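Folylpolyglutamate synthase/dihydrofolate synthase (Thermotoga maritima, PDB 1O5Z) probably catalyses the ATP-dependent ligation of L-glutamate to dihydropteroate and to tetrahydrofolate polyglutamates in folate biosynthesis. Local coordinates at residues A67-N72 and K300-L305; V81-S86 and L98-I103. All coordinates share one frame; numbering follows the deposited sequence.

Contacts 1 and 2 lie side by side, their centres about 11 Å apart, and both involve the P-loop-type Mur ligase middle domain. In chain order the segments run 67-72, 81-86, 98-103 and 300-305, so both segments of contact 2 fall between those of contact 1. Helix 63-77 of contact 1 leads directly into strand 81-84 of contact 2, and 300-305 returns much later, on the way to the six-stranded sheet of the C-terminal part. The two meet physically: Asn68 ND2 is 3.3 Å from Tyr85 OH, a probable hydrogen bond, and Ser71 packs on Glu100. Helix 63-77 thus joins the hairpin at the sheet's edge to the interdomain connection.

Contact 1 (A67-N72 and K300-L305); sequences ANMVSN and KNAKNL. With SO4 (sulfate ion), chain C.
The side-chain amide of Asn68 overlaps the backbone of Ala302 and Lys303, joining the helix that follows the P-loop to the chain leaving helix 292-301. Chi1 of Asn68 (-170°) sets CG anti to the backbone N, on the side of 300-305, and Asn68 OD1 accepts from Lys303 N at 2.8 Å. That bond is fairly straight, 161° at the hydrogen, although the donor sits above the carbonyl plane, 40° out of it. Ala302, the first residue to leave helical geometry, fits beside the same oxygen, its CA 3.1 Å from Asn68 OD1. Its CB meets Met69 CG at 3.6 Å, the one apolar side-chain contact here. One turn along, Asn72 ND2 makes weak bonds to both Asn68 O and Asn68 OD1; the second of these, though weak, gives Asn68 OD1 another N-H neighbour besides Lys303 N.

Two further bridges flank this centre. A water donates to Asn72 O and Asn72 OD1 and accepts from Asn301 ND2 at 2.7 Å, linking the end of helix 292-301 to helix 63-77. At the opposite end, the bound sulfate, probably from the crystallisation liquor, occupies the P-loop, where the backbone N atoms of Gly62, Gly64 and Ser65 bind it. Asn304 reaches this anion from 300-305: its ND2 donates to sulfate O2 at 2.9 Å, and more weakly to sulfate O4.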
loop_
_atom_site.group_PDB
_atom_site.type_symbol
_atom_site.label_atom_id
_atom_site.label_comp_id
_atom_site.label_asym_id
_atom_site.label_seq_id
_atom_site.Cartn_x
_atom_site.Cartn_y
_atom_site.Cartn_z
ATOM N N ALA A 67 7.052 -2.270 -2.708
ATOM C CA ALA A 67 6.836 -1.881 -4.116
ATOM C C ALA A 67 7.257 -0.443 -4.384
ATOM O O ALA A 67 7.935 -0.148 -5.354
ATOM C CB ALA A 67 5.351 -2.067 -4.513
ATOM N N ASN A 68 6.780 0.458 -3.533
ATOM C CA ASN A 68 7.069 1.877 -3.648
ATOM C C ASN A 68 8.562 2.150 -3.619
ATOM O O ASN A 68 9.061 2.913 -4.415
ATOM C CB ASN A 68 6.402 2.668 -2.530
ATOM C CG ASN A 68 6.476 4.139 -2.763
ATOM O OD1 ASN A 68 7.313 4.832 -2.163
ATOM N ND2 ASN A 68 5.620 4.643 -3.675
ATOM N N MET A 69 9.246 1.521 -2.675
ATOM C CA MET A 69 10.693 1.658 -2.559
ATOM C C MET A 69 11.428 1.156 -3.827
ATOM O O MET A 69 12.339 1.812 -4.369
ATOM C CB MET A 69 11.150 0.884 -1.349
ATOM C CG MET A 69 10.749 1.520 -0.029
ATOM S SD MET A 69 11.216 0.434 1.358
ATOM C CE MET A 69 10.505 1.259 2.774
ATOM N N VAL A 70 11.006 -0.011 -4.302
ATOM C CA VAL A 70 11.535 -0.555 -5.524
ATOM C C VAL A 70 11.289 0.383 -6.698
ATOM O O VAL A 70 12.212 0.655 -7.448
ATOM C CB VAL A 70 11.008 -1.985 -5.770
ATOM C CG1 VAL A 70 11.386 -2.458 -7.107
ATOM C CG2 VAL A 70 11.620 -2.926 -4.762
ATOM N N SER A 71 10.065 0.882 -6.858
ATOM C CA SER A 71 9.779 1.792 -7.977
ATOM C C SER A 71 10.596 3.011 -7.855
ATOM O O SER A 71 11.092 3.463 -8.808
ATOM C CB SER A 71 8.315 2.266 -8.042
ATOM O OG SER A 71 7.471 1.133 -7.922
ATOM N N ASN A 72 10.598 3.614 -6.680
ATOM C CA ASN A 72 11.314 4.850 -6.464
ATOM C C ASN A 72 12.788 4.766 -6.767
ATOM O O ASN A 72 13.335 5.683 -7.373
ATOM C CB ASN A 72 11.039 5.396 -5.065
ATOM C CG ASN A 72 9.854 6.328 -5.093
ATOM O OD1 ASN A 72 9.905 7.337 -5.815
ATOM N ND2 ASN A 72 8.774 5.974 -4.417
ATOM N N LYS A 300 15.076 7.639 0.149
ATOM C CA LYS A 300 14.688 8.945 0.677
ATOM C C LYS A 300 13.310 9.408 0.180
ATOM O O LYS A 300 12.612 10.149 0.867
ATOM C CB LYS A 300 15.740 9.998 0.309
ATOM C CG LYS A 300 16.135 10.802 1.486
ATOM C CD LYS A 300 17.446 11.554 1.327
ATOM C CE LYS A 300 17.764 12.305 2.715
ATOM N NZ LYS A 300 19.260 12.562 3.063
ATOM N N ASN A 301 12.956 8.992 -1.037
ATOM C CA ASN A 301 11.745 9.451 -1.763
ATOM C C ASN A 301 10.524 8.588 -1.529
ATOM O O ASN A 301 9.412 9.051 -1.698
ATOM C CB ASN A 301 11.986 9.453 -3.272
ATOM C CG ASN A 301 12.836 10.603 -3.761
ATOM O OD1 ASN A 301 13.164 11.540 -3.049
ATOM N ND2 ASN A 301 13.189 10.527 -5.023
ATOM N N ALA A 302 10.744 7.327 -1.173
ATOM C CA ALA A 302 9.653 6.413 -0.839
ATOM C C ALA A 302 8.671 6.959 0.217
ATOM O O ALA A 302 9.070 7.549 1.242
ATOM C CB ALA A 302 10.191 5.081 -0.365
ATOM N N LYS A 303 7.399 6.684 -0.033
ATOM C CA LYS A 303 6.319 7.166 0.789
ATOM C C LYS A 303 5.213 6.124 0.771
ATOM O O LYS A 303 4.836 5.673 -0.302
ATOM C CB LYS A 303 5.791 8.448 0.188
ATOM C CG LYS A 303 4.702 9.104 1.059
ATOM C CD LYS A 303 4.373 10.542 0.597
ATOM C CE LYS A 303 5.391 11.599 1.177
ATOM N NZ LYS A 303 5.805 12.593 0.110
ATOM N N ASN A 304 4.708 5.731 1.941
ATOM C CA ASN A 304 3.570 4.858 2.026
ATOM C C ASN A 304 2.436 5.617 2.641
ATOM O O ASN A 304 2.432 5.905 3.839
ATOM C CB ASN A 304 3.899 3.610 2.854
ATOM C CG ASN A 304 2.901 2.453 2.598
ATOM O OD1 ASN A 304 1.956 2.590 1.810
ATOM N ND2 ASN A 304 3.106 1.335 3.275
ATOM N N LEU A 305 1.452 5.955 1.825
ATOM C CA LEU A 305 0.461 6.944 2.247
ATOM C C LEU A 305 -0.416 6.411 3.378
ATOM O O LEU A 305 -0.910 5.278 3.322
ATOM C CB LEU A 305 -0.416 7.404 1.080
ATOM C CG LEU A 305 0.219 7.852 -0.235
ATOM C CD1 LEU A 305 -0.895 8.100 -1.213
ATOM C CD2 LEU A 305 1.134 9.045 -0.101
HETATM S S SO4 C . 1.813 -1.968 3.119
HETATM O O1 SO4 C . 1.553 -2.889 4.217
HETATM O O2 SO4 C . 1.065 -0.735 3.195
HETATM O O3 SO4 C . 1.396 -2.724 1.932
HETATM O O4 SO4 C . 3.222 -1.561 3.078
HETATM O O HOH W 1 12.479 8.401 -6.602
#

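Contact 2 (V81-S86 and L98-I103); sequences VGSYYS and LNEEYI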
loop_
_atom_site.group_PDB
_atom_site.type_symbol
_atom_site.label_atom_id
_atom_site.label_comp_id
_atom_site.label_asym_id
_atom_site.label_seq_id
_atom_site.Cartn_x
_atom_site.Cartn_y
_atom_site.Cartn_z
ATOM N N VAL A 81 9.347 3.519 -15.388
ATOM C CA VAL A 81 8.740 2.571 -14.483
ATOM C C VAL A 81 7.228 2.734 -14.408
ATOM O O VAL A 81 6.745 3.814 -14.136
ATOM C CB VAL A 81 9.339 2.745 -13.056
ATOM C CG1 VAL A 81 8.729 1.793 -12.017
ATOM C CG2 VAL A 81 10.841 2.563 -13.114
ATOM N N GLY A 82 6.484 1.649 -14.629
ATOM C CA GLY A 82 5.079 1.603 -14.255
ATOM C C GLY A 82 5.000 0.962 -12.882
ATOM O O GLY A 82 5.759 0.070 -12.561
ATOM N N SER A 83 4.118 1.442 -12.035
ATOM C CA SER A 83 3.936 0.850 -10.734
ATOM C C SER A 83 2.440 0.776 -10.448
ATOM O O SER A 83 1.650 1.639 -10.832
ATOM C CB SER A 83 4.715 1.622 -9.642
ATOM O OG SER A 83 4.376 2.997 -9.611
ATOM N N TYR A 84 2.086 -0.333 -9.812
ATOM C CA TYR A 84 0.697 -0.769 -9.633
ATOM C C TYR A 84 0.414 -1.054 -8.162
ATOM O O TYR A 84 1.063 -1.907 -7.597
ATOM C CB TYR A 84 0.393 -1.998 -10.491
ATOM C CG TYR A 84 -1.037 -2.355 -10.410
ATOM C CD1 TYR A 84 -2.016 -1.426 -10.704
ATOM C CD2 TYR A 84 -1.436 -3.602 -9.985
ATOM C CE1 TYR A 84 -3.365 -1.749 -10.611
ATOM C CE2 TYR A 84 -2.773 -3.930 -9.872
ATOM C CZ TYR A 84 -3.730 -3.009 -10.190
ATOM O OH TYR A 84 -5.063 -3.352 -10.053
ATOM N N TYR A 85 -0.519 -0.290 -7.578
ATOM C CA TYR A 85 -0.870 -0.442 -6.180
ATOM C C TYR A 85 -2.350 -0.691 -5.992
ATOM O O TYR A 85 -3.144 -0.470 -6.887
ATOM C CB TYR A 85 -0.469 0.787 -5.379
ATOM C CG TYR A 85 0.975 1.216 -5.560
ATOM C CD1 TYR A 85 1.364 1.967 -6.662
ATOM C CD2 TYR A 85 1.949 0.894 -4.618
ATOM C CE1 TYR A 85 2.685 2.398 -6.798
ATOM C CE2 TYR A 85 3.273 1.308 -4.775
ATOM C CZ TYR A 85 3.628 2.051 -5.858
ATOM O OH TYR A 85 4.928 2.454 -6.014
ATOM N N SER A 86 -2.671 -1.151 -4.795
ATOM C CA SER A 86 -4.056 -1.323 -4.313
ATOM C C SER A 86 -4.005 -1.348 -2.795
ATOM O O SER A 86 -3.035 -1.841 -2.239
ATOM C CB SER A 86 -4.709 -2.626 -4.777
ATOM O OG SER A 86 -3.867 -3.749 -4.489
ATOM N N LEU A 98 3.239 6.226 -13.503
ATOM C CA LEU A 98 4.340 6.276 -14.443
ATOM C C LEU A 98 5.389 7.165 -13.778
ATOM O O LEU A 98 5.144 8.345 -13.488
ATOM C CB LEU A 98 3.908 6.900 -15.760
ATOM C CG LEU A 98 4.943 7.066 -16.870
ATOM C CD1 LEU A 98 5.527 5.738 -17.297
ATOM C CD2 LEU A 98 4.232 7.765 -18.024
ATOM N N ASN A 99 6.520 6.542 -13.487
ATOM C CA ASN A 99 7.619 7.206 -12.871
ATOM C C ASN A 99 7.114 7.840 -11.598
ATOM O O ASN A 99 7.494 8.924 -11.238
ATOM C CB ASN A 99 8.234 8.192 -13.854
ATOM C CG ASN A 99 8.815 7.481 -15.094
ATOM O OD1 ASN A 99 9.203 6.333 -14.992
ATOM N ND2 ASN A 99 8.929 8.187 -16.226
ATOM N N GLU A 100 6.225 7.112 -10.938
ATOM C CA GLU A 100 5.675 7.482 -9.644
ATOM C C GLU A 100 4.791 8.732 -9.669
ATOM O O GLU A 100 4.505 9.321 -8.651
ATOM C CB GLU A 100 6.802 7.515 -8.607
ATOM C CG GLU A 100 7.178 6.106 -8.122
ATOM C CD GLU A 100 6.043 5.430 -7.410
ATOM O OE1 GLU A 100 5.360 6.101 -6.580
ATOM O OE2 GLU A 100 5.831 4.233 -7.640
ATOM N N GLU A 101 4.312 9.107 -10.843
ATOM C CA GLU A 101 3.297 10.116 -10.952
ATOM C C GLU A 101 1.980 9.392 -11.204
ATOM O O GLU A 101 1.947 8.492 -11.981
ATOM C CB GLU A 101 3.616 11.063 -12.091
ATOM C CG GLU A 101 4.668 12.104 -11.768
ATOM C CD GLU A 101 4.270 12.981 -10.566
ATOM O OE1 GLU A 101 3.372 13.881 -10.737
ATOM O OE2 GLU A 101 4.842 12.766 -9.452
ATOM N N TYR A 102 0.896 9.799 -10.544
ATOM C CA TYR A 102 -0.410 9.158 -10.740
ATOM C C TYR A 102 -0.885 9.335 -12.192
ATOM O O TYR A 102 -0.790 10.390 -12.784
ATOM C CB TYR A 102 -1.495 9.727 -9.826
ATOM C CG TYR A 102 -1.226 9.726 -8.336
ATOM C CD1 TYR A 102 -2.050 10.451 -7.477
ATOM C CD2 TYR A 102 -0.150 9.009 -7.775
ATOM C CE1 TYR A 102 -1.789 10.492 -6.099
ATOM C CE2 TYR A 102 0.094 9.028 -6.416
ATOM C CZ TYR A 102 -0.712 9.752 -5.583
ATOM O OH TYR A 102 -0.421 9.746 -4.233
ATOM N N ILE A 103 -1.450 8.280 -12.738
ATOM C CA ILE A 103 -2.155 8.378 -13.982
ATOM C C ILE A 103 -3.123 9.570 -13.905
ATOM O O ILE A 103 -3.698 9.830 -12.849
ATOM C CB ILE A 103 -2.872 7.049 -14.242
ATOM C CG1 ILE A 103 -3.490 7.014 -15.649
ATOM C CG2 ILE A 103 -3.952 6.772 -13.178
ATOM C CD1 ILE A 103 -4.002 5.643 -16.027
HETATM O O HOH W 2 5.950 4.289 -11.462
#
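Glu100 reaches from a tight turn to Ser83 of strand 81-84 and to Tyr85 just beyond its end. From CB through CG, a bend at chi2 (-63°) places Glu100 CD 3.5 Å from Tyr85 OH. At the tip the two oxygens have separate tasks. OE1 forms a salt bridge with Arg97, which also makes a cation-pi contact with Tyr85. OE2 accepts two hydroxyl bonds, from Ser83 OG at 2.7 Å and from Tyr85 OH at 2.6 Å. The donors come from opposite faces of the carboxylate: Ser83 OG lies well above the plane, 48° out of it, whereas Tyr85 OH approaches on the syn side. The carboxylate stands at 89° to the tyrosine ring, with OE2 at the ring's edge and in its plane.

Nearer the start of the strand, Asn99 pairs with Val81 through both its main chain and its side chain. Asn99 N donates to Val81 O at 2.8 Å, and Asn99 OD1 accepts from Val81 N at 2.8 Å, the side chain standing in for a second main-chain acceptor. A water donates to Val81 O and Ser83 OG and accepts from Glu100 N, tying turn to strand. Gly82 and Leu98 form an antiparallel non-hydrogen-bonded pair. Leu98 to Glu101 is a type I' turn, closed by reciprocal Leu98–Glu101 backbone bonds: strands 96-98 and 101-102 make a beta hairpin with a two-residue loop, which forms one edge of the mixed sheet of the Mur ligase middle domain.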